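Local atomic coordinates of probable ribosomal RNA small subunit methyltransferase (PDB entry 3DMH), a protein that methylates the N2 amino group of a guanine in 16S ribosomal RNA, with S-adenosylmethionine as the methyl donor. Residues V335-N341 and Y365-E371. Sequence-based numbering, arbitrary orientation.
Sequences VFFLVSN and YKVLFAE. With GMP (guanosine), chain E.
Strands 335-340 and 366-371 are antiparallel neighbours near one end of a Rossmann-like sheet, whose 3-2-1-4-5-7-6 order is the hallmark of class I AdoMet-dependent methyltransferases; 366-371, the seventh strand, is inserted between the fifth, 334-340, and the sixth, 358-362. Three hydrogen-bonded pairs, F336 with A370, L338 with L368 and S340 with K366, join the backbones through two bonds each; the straightest include K366 N to S340 O, 2.8 Å. Between them, CA-H...O contacts such as F369 CA to F336 O at 3.2 Å fill the non-hydrogen-bonded positions. On the face of V335, F337 and V339, the F369 ring turns its edge to the face of F337, planes at 68°, with CD1 3.7 Å from F337 CE1. With CG anti to the backbone N (chi1 170°), F369 leans toward the partner strand, and its CZ meets V335 CG1 at 3.5 Å. Where the pairing ends, the strands open onto the guanosine site: N341 N donates to O6 of the base (2.9 Å), while Y365 lays its CB against V339 CG2 (3.8 Å) and turns the edge of its ring to the guanosine, CE1 3.6 Å from base N3 and 3.5 Å from ribose O4'. With an alanine here, CB could still rest on V339, but the base and ribose would probably lose the aromatic edge beside them. On the other face, K366 NZ makes a salt bridge with E347 and hydrogen bonds to the carbonyls of P342 and L344. Helix 346-354 packs on L338, L368 and A370, helix 214-227 lies against V339 and V367, and strands 299-304 and 358-362 flank the pair.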
ATOM      1  N   VAL A 335      -1.031   2.961  25.903  1.00 21.23           N
ATOM      2  CA  VAL A 335      -0.793   4.291  25.345  1.00 21.13           C
ATOM      3  C   VAL A 335      -0.705   4.299  23.820  1.00 20.95           C
ATOM      4  O   VAL A 335      -0.323   3.302  23.196  1.00 21.05           O
ATOM      5  CB  VAL A 335       0.453   4.955  25.974  1.00 20.53           C
ATOM      6  CG1 VAL A 335       0.237   5.211  27.461  1.00 21.33           C
ATOM      7  CG2 VAL A 335       1.715   4.121  25.753  1.00 21.15           C
ATOM      8  N   PHE A 336      -1.075   5.441  23.244  1.00 20.34           N
ATOM      9  CA  PHE A 336      -1.146   5.623  21.791  1.00 20.20           C
ATOM     10  C   PHE A 336      -0.335   6.847  21.391  1.00 19.95           C
ATOM     11  O   PHE A 336      -0.487   7.923  21.992  1.00 20.81           O
ATOM     12  CB  PHE A 336      -2.606   5.828  21.412  1.00 19.93           C
ATOM     13  CG  PHE A 336      -2.856   6.048  19.941  1.00 20.04           C
ATOM     14  CD1 PHE A 336      -2.248   5.235  18.982  1.00 18.97           C
ATOM     15  CD2 PHE A 336      -3.735   7.044  19.526  1.00 20.81           C
ATOM     16  CE1 PHE A 336      -2.511   5.405  17.612  1.00 20.69           C
ATOM     17  CE2 PHE A 336      -4.014   7.239  18.165  1.00 19.79           C
ATOM     18  CZ  PHE A 336      -3.407   6.415  17.202  1.00 20.57           C
ATOM     19  N   PHE A 337       0.517   6.687  20.376  1.00 19.39           N
ATOM     20  CA  PHE A 337       1.291   7.795  19.813  1.00 19.17           C
ATOM     21  C   PHE A 337       0.980   7.905  18.326  1.00 19.31           C
ATOM     22  O   PHE A 337       1.068   6.900  17.609  1.00 19.58           O
ATOM     23  CB  PHE A 337       2.804   7.543  19.927  1.00 19.74           C
ATOM     24  CG  PHE A 337       3.317   7.514  21.325  1.00 18.72           C
ATOM     25  CD1 PHE A 337       3.927   8.634  21.889  1.00 18.37           C
ATOM     26  CD2 PHE A 337       3.199   6.358  22.093  1.00 19.91           C
ATOM     27  CE1 PHE A 337       4.403   8.591  23.196  1.00 19.23           C
ATOM     28  CE2 PHE A 337       3.679   6.307  23.381  1.00 20.24           C
ATOM     29  CZ  PHE A 337       4.286   7.430  23.945  1.00 20.74           C
ATOM     30  N   LEU A 338       0.645   9.111  17.865  1.00 19.00           N
ATOM     31  CA  LEU A 338       0.350   9.346  16.448  1.00 19.09           C
ATOM     32  C   LEU A 338       1.086  10.587  15.971  1.00 19.13           C
ATOM     33  O   LEU A 338       1.133  11.587  16.684  1.00 19.45           O
ATOM     34  CB  LEU A 338      -1.160   9.534  16.272  1.00 19.22           C
ATOM     35  CG  LEU A 338      -1.688   9.905  14.882  1.00 20.44           C
ATOM     36  CD1 LEU A 338      -3.101   9.369  14.641  1.00 21.45           C
ATOM     37  CD2 LEU A 338      -1.662  11.424  14.728  1.00 21.60           C
ATOM     38  N   VAL A 339       1.659  10.539  14.772  1.00 19.40           N
ATOM     39  CA  VAL A 339       2.353  11.722  14.248  1.00 18.94           C
ATOM     40  C   VAL A 339       1.731  12.132  12.919  1.00 19.08           C
ATOM     41  O   VAL A 339       1.404  11.272  12.088  1.00 19.32           O
ATOM     42  CB  VAL A 339       3.887  11.496  14.155  1.00 18.80           C
ATOM     43  CG1 VAL A 339       4.242  10.380  13.168  1.00 18.88           C
ATOM     44  CG2 VAL A 339       4.623  12.795  13.788  1.00 19.44           C
ATOM     45  N   SER A 340       1.553  13.447  12.726  1.00 18.88           N
ATOM     46  CA  SER A 340       0.975  13.937  11.487  1.00 19.47           C
ATOM     47  C   SER A 340       1.385  15.370  11.164  1.00 19.21           C
ATOM     48  O   SER A 340       2.038  16.037  11.955  1.00 19.49           O
ATOM     49  CB  SER A 340      -0.550  13.862  11.536  1.00 20.93           C
ATOM     50  OG  SER A 340      -1.101  14.925  12.269  1.00 22.79           O
ATOM     51  N   ASN A 341       0.984  15.825   9.985  1.00 19.40           N
ATOM     52  CA  ASN A 341       1.086  17.238   9.635  1.00 19.97           C
ATOM     53  C   ASN A 341       0.361  18.057  10.713  1.00 20.03           C
ATOM     54  O   ASN A 341      -0.683  17.635  11.203  1.00 20.42           O
ATOM     55  CB  ASN A 341       0.452  17.474   8.263  1.00 20.78           C
ATOM     56  CG  ASN A 341       0.449  18.928   7.867  1.00 23.53           C
ATOM     57  OD1 ASN A 341      -0.446  19.694   8.253  1.00 27.20           O
ATOM     58  ND2 ASN A 341       1.464  19.337   7.099  1.00 26.64           N
ATOM     59  N   TYR A 365       6.054  18.626  12.340  1.00 23.31           N
ATOM     60  CA  TYR A 365       4.951  17.686  12.541  1.00 22.24           C
ATOM     61  C   TYR A 365       4.457  17.788  13.972  1.00 21.56           C
ATOM     62  O   TYR A 365       5.103  18.405  14.832  1.00 20.35           O
ATOM     63  CB  TYR A 365       5.391  16.241  12.267  1.00 22.94           C
ATOM     64  CG  TYR A 365       6.088  16.100  10.948  1.00 24.22           C
ATOM     65  CD1 TYR A 365       5.369  15.823   9.782  1.00 25.17           C
ATOM     66  CD2 TYR A 365       7.464  16.281  10.857  1.00 25.52           C
ATOM     67  CE1 TYR A 365       6.025  15.733   8.557  1.00 26.78           C
ATOM     68  CE2 TYR A 365       8.117  16.184   9.654  1.00 26.26           C
ATOM     69  CZ  TYR A 365       7.400  15.915   8.513  1.00 25.16           C
ATOM     70  OH  TYR A 365       8.080  15.810   7.331  1.00 26.75           O
ATOM     71  N   LYS A 366       3.291  17.211  14.224  1.00 20.86           N
ATOM     72  CA  LYS A 366       2.807  17.080  15.591  1.00 20.99           C
ATOM     73  C   LYS A 366       2.710  15.627  16.027  1.00 20.59           C
ATOM     74  O   LYS A 366       2.331  14.752  15.245  1.00 19.66           O
ATOM     75  CB  LYS A 366       1.478  17.823  15.810  1.00 21.91           C
ATOM     76  CG  LYS A 366       0.293  17.260  15.100  1.00 22.40           C
ATOM     77  CD  LYS A 366      -0.925  18.110  15.372  1.00 21.98           C
ATOM     78  CE  LYS A 366      -2.086  17.647  14.510  1.00 22.01           C
ATOM     79  NZ  LYS A 366      -3.115  18.717  14.379  1.00 20.12           N
ATOM     80  N   VAL A 367       3.095  15.396  17.278  1.00 19.40           N
ATOM     81  CA  VAL A 367       2.943  14.095  17.905  1.00 20.39           C
ATOM     82  C   VAL A 367       1.855  14.215  18.955  1.00 19.98           C
ATOM     83  O   VAL A 367       1.965  14.996  19.921  1.00 20.05           O
ATOM     84  CB  VAL A 367       4.257  13.584  18.537  1.00 20.15           C
ATOM     85  CG1 VAL A 367       4.044  12.211  19.162  1.00 21.06           C
ATOM     86  CG2 VAL A 367       5.377  13.535  17.491  1.00 21.08           C
ATOM     87  N   LEU A 368       0.786  13.458  18.735  1.00 19.80           N
ATOM     88  CA  LEU A 368      -0.308  13.382  19.688  1.00 19.99           C
ATOM     89  C   LEU A 368      -0.207  12.098  20.496  1.00 20.96           C
ATOM     90  O   LEU A 368       0.340  11.092  20.025  1.00 20.54           O
ATOM     91  CB  LEU A 368      -1.658  13.471  18.971  1.00 20.43           C
ATOM     92  CG  LEU A 368      -1.892  14.750  18.151  1.00 20.59           C
ATOM     93  CD1 LEU A 368      -3.245  14.699  17.464  1.00 21.76           C
ATOM     94  CD2 LEU A 368      -1.775  16.015  18.988  1.00 22.13           C
ATOM     95  N   PHE A 369      -0.750  12.154  21.711  1.00 20.86           N
ATOM     96  CA  PHE A 369      -0.666  11.056  22.665  1.00 21.34           C
ATOM     97  C   PHE A 369      -2.019  10.871  23.325  1.00 21.86           C
ATOM     98  O   PHE A 369      -2.740  11.841  23.571  1.00 22.12           O
ATOM     99  CB  PHE A 369       0.399  11.395  23.724  1.00 21.22           C
ATOM    100  CG  PHE A 369       0.425  10.454  24.914  1.00 20.80           C
ATOM    101  CD1 PHE A 369       1.227   9.319  24.906  1.00 22.44           C
ATOM    102  CD2 PHE A 369      -0.333  10.733  26.057  1.00 23.57           C
ATOM    103  CE1 PHE A 369       1.261   8.449  26.008  1.00 22.20           C
ATOM    104  CE2 PHE A 369      -0.303   9.874  27.173  1.00 22.88           C
ATOM    105  CZ  PHE A 369       0.495   8.731  27.147  1.00 22.77           C
ATOM    106  N   ALA A 370      -2.367   9.619  23.602  1.00 21.90           N
ATOM    107  CA  ALA A 370      -3.552   9.319  24.399  1.00 22.67           C
ATOM    108  C   ALA A 370      -3.330   8.068  25.229  1.00 23.03           C
ATOM    109  O   ALA A 370      -2.556   7.179  24.857  1.00 23.27           O
ATOM    110  CB  ALA A 370      -4.767   9.165  23.510  1.00 22.41           C
ATOM    111  N   GLU A 371      -4.021   8.005  26.363  1.00 24.57           N
ATOM    112  CA  GLU A 371      -3.956   6.847  27.239  1.00 25.93           C
ATOM    113  C   GLU A 371      -5.332   6.204  27.324  1.00 26.20           C
ATOM    114  O   GLU A 371      -6.337   6.904  27.507  1.00 26.12           O
ATOM    115  CB  GLU A 371      -3.474   7.251  28.642  1.00 25.84           C
ATOM    116  CG  GLU A 371      -3.273   6.060  29.582  1.00 26.98           C
ATOM    117  CD  GLU A 371      -2.834   6.453  30.979  1.00 27.19           C
ATOM    118  OE1 GLU A 371      -2.004   7.379  31.112  1.00 29.75           O
ATOM    119  OE2 GLU A 371      -3.317   5.825  31.947  1.00 30.10           O
TER
HETATM  120  C4' GMP E 385       6.836  17.186   4.278  1.00 35.04           C
HETATM  121  O4' GMP E 385       5.927  16.467   5.122  1.00 34.35           O
HETATM  122  C3' GMP E 385       6.538  16.743   2.855  1.00 35.10           C
HETATM  123  O3' GMP E 385       7.484  15.721   2.516  1.00 37.19           O
HETATM  124  C2' GMP E 385       5.147  16.139   2.944  1.00 33.44           C
HETATM  125  O2' GMP E 385       4.953  15.119   1.964  1.00 35.73           O
HETATM  126  C1' GMP E 385       5.144  15.555   4.346  1.00 30.01           C
HETATM  127  N9  GMP E 385       3.822  15.452   4.999  1.00 28.75           N
HETATM  128  C8  GMP E 385       2.747  16.242   4.844  1.00 27.39           C
HETATM  129  N7  GMP E 385       1.719  15.841   5.637  1.00 28.28           N
HETATM  130  C5  GMP E 385       2.150  14.772   6.343  1.00 27.09           C
HETATM  131  C6  GMP E 385       1.587  13.848   7.363  1.00 27.64           C
HETATM  132  O6  GMP E 385       0.419  13.988   7.782  1.00 26.21           O
HETATM  133  N1  GMP E 385       2.381  12.860   7.817  1.00 26.73           N
HETATM  134  C2  GMP E 385       3.654  12.679   7.387  1.00 27.53           C
HETATM  135  N2  GMP E 385       4.416  11.668   7.871  1.00 26.43           N
HETATM  136  N3  GMP E 385       4.233  13.488   6.456  1.00 26.36           N
HETATM  137  C4  GMP E 385       3.539  14.523   5.921  1.00 27.70           C